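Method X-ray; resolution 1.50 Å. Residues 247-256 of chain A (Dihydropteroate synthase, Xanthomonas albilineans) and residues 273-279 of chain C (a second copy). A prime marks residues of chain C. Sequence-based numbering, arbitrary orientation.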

ATOM      1  N   ALA A 247       0.971   2.587   2.502  1.00  9.10           N
ATOM      2  CA  ALA A 247       0.111   3.411   1.661  1.00  9.63           C
ATOM      3  C   ALA A 247       0.637   4.856   1.652  1.00 10.93           C
ATOM      4  O   ALA A 247       0.778   5.436   0.576  1.00  9.96           O
ATOM      5  CB  ALA A 247      -1.312   3.382   2.180  1.00 10.84           C
ATOM      6  N   ALA A 248       0.936   5.421   2.835  1.00  9.53           N
ATOM      7  CA  ALA A 248       1.466   6.801   2.943  1.00  9.75           C
ATOM      8  C   ALA A 248       2.767   6.983   2.140  1.00  9.76           C
ATOM      9  O   ALA A 248       2.908   7.964   1.398  1.00 10.62           O
ATOM     10  CB  ALA A 248       1.683   7.162   4.412  1.00 10.87           C
ATOM     11  N   HIS A 249       3.668   6.006   2.219  1.00  8.35           N
ATOM     12  CA  HIS A 249       4.923   6.076   1.472  1.00  8.67           C
ATOM     13  C   HIS A 249       4.724   5.959  -0.022  1.00 11.46           C
ATOM     14  O   HIS A 249       5.378   6.684  -0.783  1.00 11.42           O
ATOM     15  CB  HIS A 249       5.940   5.087   2.024  1.00  9.47           C
ATOM     16  CG  HIS A 249       6.422   5.541   3.376  1.00  9.97           C
ATOM     17  ND1 HIS A 249       6.259   4.767   4.498  1.00 10.68           N
ATOM     18  CD2 HIS A 249       6.978   6.727   3.737  1.00 11.45           C
ATOM     19  CE1 HIS A 249       6.749   5.479   5.507  1.00 10.94           C
ATOM     20  NE2 HIS A 249       7.171   6.680   5.094  1.00 11.42           N
ATOM     21  N   LEU A 250       3.787   5.096  -0.463  1.00  6.93           N
ATOM     22  CA  LEU A 250       3.461   5.045  -1.898  1.00  7.95           C
ATOM     23  C   LEU A 250       2.885   6.364  -2.364  1.00 11.08           C
ATOM     24  O   LEU A 250       3.290   6.864  -3.412  1.00 10.47           O
ATOM     25  CB  LEU A 250       2.470   3.887  -2.148  1.00  9.09           C
ATOM     26  CG  LEU A 250       1.999   3.717  -3.594  1.00 13.77           C
ATOM     27  CD1 LEU A 250       3.200   3.578  -4.555  1.00 13.78           C
ATOM     28  CD2 LEU A 250       1.098   2.511  -3.707  1.00 12.44           C
ATOM     29  N   LEU A 251       1.973   6.979  -1.574  1.00  7.19           N
ATOM     30  CA  LEU A 251       1.410   8.280  -1.929  1.00  6.99           C
ATOM     31  C   LEU A 251       2.499   9.348  -2.004  1.00  9.41           C
ATOM     32  O   LEU A 251       2.488  10.163  -2.928  1.00  9.66           O
ATOM     33  CB  LEU A 251       0.307   8.712  -0.914  1.00  7.46           C
ATOM     34  CG  LEU A 251      -0.941   7.837  -0.893  1.00 11.25           C
ATOM     35  CD1 LEU A 251      -1.852   8.262   0.255  1.00 13.92           C
ATOM     36  CD2 LEU A 251      -1.687   7.892  -2.253  1.00 12.68           C
ATOM     37  N   ALA A 252       3.484   9.303  -1.081  1.00  7.61           N
ATOM     38  CA  ALA A 252       4.583  10.274  -1.095  1.00  7.61           C
ATOM     39  C   ALA A 252       5.419  10.120  -2.363  1.00  9.70           C
ATOM     40  O   ALA A 252       5.763  11.122  -3.023  1.00 11.87           O
ATOM     41  CB  ALA A 252       5.465  10.077   0.146  1.00  8.95           C
ATOM     42  N   ALA A 253       5.732   8.872  -2.722  1.00  8.34           N
ATOM     43  CA  ALA A 253       6.496   8.564  -3.934  1.00  9.14           C
ATOM     44  C   ALA A 253       5.732   9.050  -5.187  1.00 14.21           C
ATOM     45  O   ALA A 253       6.328   9.682  -6.073  1.00 12.73           O
ATOM     46  CB  ALA A 253       6.740   7.071  -4.008  1.00  9.60           C
ATOM     47  N   GLN A 254       4.408   8.841  -5.231  1.00  9.72           N
ATOM     48  CA  GLN A 254       3.602   9.331  -6.358  1.00  9.05           C
ATOM     49  C   GLN A 254       3.610  10.850  -6.431  1.00 13.54           C
ATOM     50  O   GLN A 254       3.507  11.420  -7.520  1.00 13.90           O
ATOM     51  CB  GLN A 254       2.156   8.845  -6.200  1.00  9.71           C
ATOM     52  CG  GLN A 254       2.035   7.336  -6.386  1.00 12.35           C
ATOM     53  CD  GLN A 254       0.623   6.882  -6.182  1.00 18.34           C
ATOM     54  OE1 GLN A 254      -0.131   7.442  -5.367  1.00 16.01           O
ATOM     55  NE2 GLN A 254       0.228   5.862  -6.938  1.00 18.79           N
ATOM     56  N   ARG A 255       3.767  11.518  -5.260  1.00 12.79           N
ATOM     57  CA  ARG A 255       3.762  12.965  -5.158  1.00 12.42           C
ATOM     58  C   ARG A 255       5.164  13.597  -5.220  1.00 16.37           C
ATOM     59  O   ARG A 255       5.287  14.787  -4.965  1.00 15.49           O
ATOM     60  CB  ARG A 255       2.965  13.425  -3.936  1.00 13.33           C
ATOM     61  CG  ARG A 255       1.466  13.357  -4.221  1.00 12.80           C
ATOM     62  CD  ARG A 255       0.593  13.160  -3.006  1.00 23.53           C
ATOM     63  NE  ARG A 255      -0.816  13.014  -3.383  1.00 26.07           N
ATOM     64  CZ  ARG A 255      -1.395  11.911  -3.856  1.00 44.99           C
ATOM     65  NH1 ARG A 255      -0.677  10.809  -4.075  1.00 29.20           N
ATOM     66  NH2 ARG A 255      -2.686  11.913  -4.154  1.00 33.61           N
ATOM     67  N   GLY A 256       6.159  12.826  -5.657  1.00 11.28           N
ATOM     68  CA  GLY A 256       7.496  13.321  -5.941  1.00 12.14           C
ATOM     69  C   GLY A 256       8.620  12.953  -4.993  1.00 14.06           C
ATOM     70  O   GLY A 256       9.784  13.226  -5.316  1.00 13.26           O
TER
ATOM     71  N   THR C 273      -8.058   4.231   3.508  1.00 10.35           N
ATOM     72  CA  THR C 273      -8.369   5.294   4.485  1.00 11.40           C
ATOM     73  C   THR C 273      -7.330   6.423   4.396  1.00 14.19           C
ATOM     74  O   THR C 273      -7.708   7.589   4.353  1.00 11.71           O
ATOM     75  CB  THR C 273      -8.556   4.724   5.884  1.00 16.54           C
ATOM     76  OG1 THR C 273      -9.644   3.790   5.837  1.00 14.45           O
ATOM     77  CG2 THR C 273      -8.885   5.797   6.897  1.00 18.60           C
ATOM     78  N   VAL C 274      -6.039   6.063   4.316  1.00 10.25           N
ATOM     79  CA  VAL C 274      -4.939   7.036   4.208  1.00 10.11           C
ATOM     80  C   VAL C 274      -5.100   7.799   2.892  1.00 13.36           C
ATOM     81  O   VAL C 274      -5.045   9.030   2.892  1.00 13.68           O
ATOM     82  CB  VAL C 274      -3.564   6.335   4.323  1.00 11.46           C
ATOM     83  CG1 VAL C 274      -2.426   7.315   4.057  1.00 11.87           C
ATOM     84  CG2 VAL C 274      -3.401   5.676   5.687  1.00 10.26           C
ATOM     85  N   TRP C 275      -5.312   7.072   1.779  1.00 11.53           N
ATOM     86  CA  TRP C 275      -5.526   7.692   0.476  1.00 12.43           C
ATOM     87  C   TRP C 275      -6.720   8.645   0.477  1.00 14.28           C
ATOM     88  O   TRP C 275      -6.576   9.766  -0.034  1.00 14.60           O
ATOM     89  CB  TRP C 275      -5.670   6.627  -0.614  1.00 12.02           C
ATOM     90  CG  TRP C 275      -6.084   7.169  -1.950  1.00 13.99           C
ATOM     91  CD1 TRP C 275      -5.421   8.083  -2.719  1.00 16.86           C
ATOM     92  CD2 TRP C 275      -7.270   6.830  -2.656  1.00 13.52           C
ATOM     93  NE1 TRP C 275      -6.136   8.342  -3.862  1.00 17.12           N
ATOM     94  CE2 TRP C 275      -7.265   7.565  -3.863  1.00 17.97           C
ATOM     95  CE3 TRP C 275      -8.346   5.970  -2.388  1.00 14.91           C
ATOM     96  CZ2 TRP C 275      -8.294   7.464  -4.802  1.00 18.09           C
ATOM     97  CZ3 TRP C 275      -9.366   5.865  -3.324  1.00 16.45           C
ATOM     98  CH2 TRP C 275      -9.329   6.603  -4.516  1.00 17.18           C
ATOM     99  N   GLN C 276      -7.870   8.228   1.069  1.00 13.39           N
ATOM    100  CA  GLN C 276      -9.066   9.081   1.146  1.00 14.35           C
ATOM    101  C   GLN C 276      -8.773  10.400   1.864  1.00 16.74           C
ATOM    102  O   GLN C 276      -9.224  11.446   1.398  1.00 17.50           O
ATOM    103  CB  GLN C 276     -10.239   8.358   1.823  1.00 16.19           C
ATOM    104  CG  GLN C 276     -10.995   7.388   0.885  1.00 27.72           C
ATOM    105  CD  GLN C 276     -11.787   8.068  -0.198  1.00 50.26           C
ATOM    106  OE1 GLN C 276     -12.701   8.864   0.060  1.00 50.42           O
ATOM    107  NE2 GLN C 276     -11.464   7.754  -1.437  1.00 42.04           N
ATOM    108  N   ALA C 277      -7.989  10.364   2.960  1.00 13.12           N
ATOM    109  CA  ALA C 277      -7.626  11.568   3.722  1.00 13.14           C
ATOM    110  C   ALA C 277      -6.816  12.531   2.869  1.00 16.61           C
ATOM    111  O   ALA C 277      -7.085  13.723   2.873  1.00 14.47           O
ATOM    112  CB  ALA C 277      -6.839  11.183   4.968  1.00 14.34           C
ATOM    113  N   VAL C 278      -5.855  12.002   2.100  1.00 12.71           N
ATOM    114  CA  VAL C 278      -4.992  12.769   1.226  1.00 13.73           C
ATOM    115  C   VAL C 278      -5.774  13.350   0.042  1.00 20.44           C
ATOM    116  O   VAL C 278      -5.635  14.540  -0.248  1.00 19.47           O
ATOM    117  CB  VAL C 278      -3.776  11.914   0.778  1.00 17.93           C
ATOM    118  CG1 VAL C 278      -2.978  12.601  -0.312  1.00 19.17           C
ATOM    119  CG2 VAL C 278      -2.882  11.580   1.968  1.00 17.36           C
ATOM    120  N   GLN C 279      -6.584  12.512  -0.633  1.00 18.16           N
ATOM    121  CA  GLN C 279      -7.387  12.890  -1.799  1.00 19.53           C
ATOM    122  C   GLN C 279      -8.411  13.991  -1.441  1.00 26.01           C
ATOM    123  O   GLN C 279      -8.763  14.794  -2.309  1.00 28.80           O
ATOM    124  CB  GLN C 279      -8.101  11.642  -2.363  1.00 21.48           C
ATOM    125  CG  GLN C 279      -8.178  11.597  -3.883  1.00 44.07           C
ATOM    126  CD  GLN C 279      -9.442  10.938  -4.403  1.00 64.82           C
ATOM    127  OE1 GLN C 279     -10.386  10.629  -3.664  1.00 62.21           O
ATOM    128  NE2 GLN C 279      -9.492  10.723  -5.706  1.00 53.82           N
TER
HETATM  129  O   HOH W   1      -4.321   9.988  -5.317  1.00 45.13           O

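What forms the apolar centre of this contact? Leu251 does, reaching from the chain A helix toward the chain C helix and giving up 71 Å² of surface, the largest share of any residue here. Its chi1 is m and its chi2 t, and the two methyls at its tip meet three residues of the partner. Leu251 CD1 lies 4.0 Å from Val274′ CG1, 3.9 Å from Val278′ CG2 and 3.7 Å from Trp275′ CA, while Leu251 CD2 comes to 3.8 Å from Trp275′ CD1, approaching the indole ring obliquely. Val274′ and Val278′ are four residues apart, about one helical turn, so both point toward chain A and leave a place between them for a branched side chain such as leucine.

How do the helices come close enough to pack beside Leu251? Their axes approach to 9.6 Å and run in broadly the same direction, at 40° to each other, and at the near end the side chains are small. Ala247 points its CB toward chain C, 4.3 Å from Val274′ CB; Ala248 points sideways, yet its CB is 4.1 Å from Val274′ CG1. With only a methyl on each alanine, Val274′ can approach the backbone itself: its CG1 is 4.0 Å from Ala248 N. Here the CA atoms of Ala248 and Val274′ are 6.5 Å apart. All three residues are buried, as suits side chains with no polar group to satisfy.

What happens where the chain A helix ends? Arg255, the first residue to leave helical phi/psi, still has its CA-to-CB bond pointing toward chain C, and lays a face of its guanidinium over Val278′ CG1, which is 3.8 Å from Arg255 NE. A flat guanidinium can pack against a methyl in this way while its N-H groups, lying in its plane, remain free for polar partners. One of them, on Arg255 NH1, makes a weak hydrogen bond to Leu251 O at 3.4 Å, tying the side chain back to its own helix.

Does any polar link join the two chains? No direct hydrogen bond crosses between the stretches, but a water bridges them at the polar edge. It accepts hydrogen bonds from Arg255 NH2 and from Trp275′ NE1, each 2.8 Å from the water oxygen. Tryptophan thus serves twice, its ring carbon CD1 meeting Leu251 and its indole nitrogen meeting the water. Arginine likewise combines contact with a valine methyl and donation to solvent. The two stretches together bury 283 Å², held by apolar packing with this water at its margin.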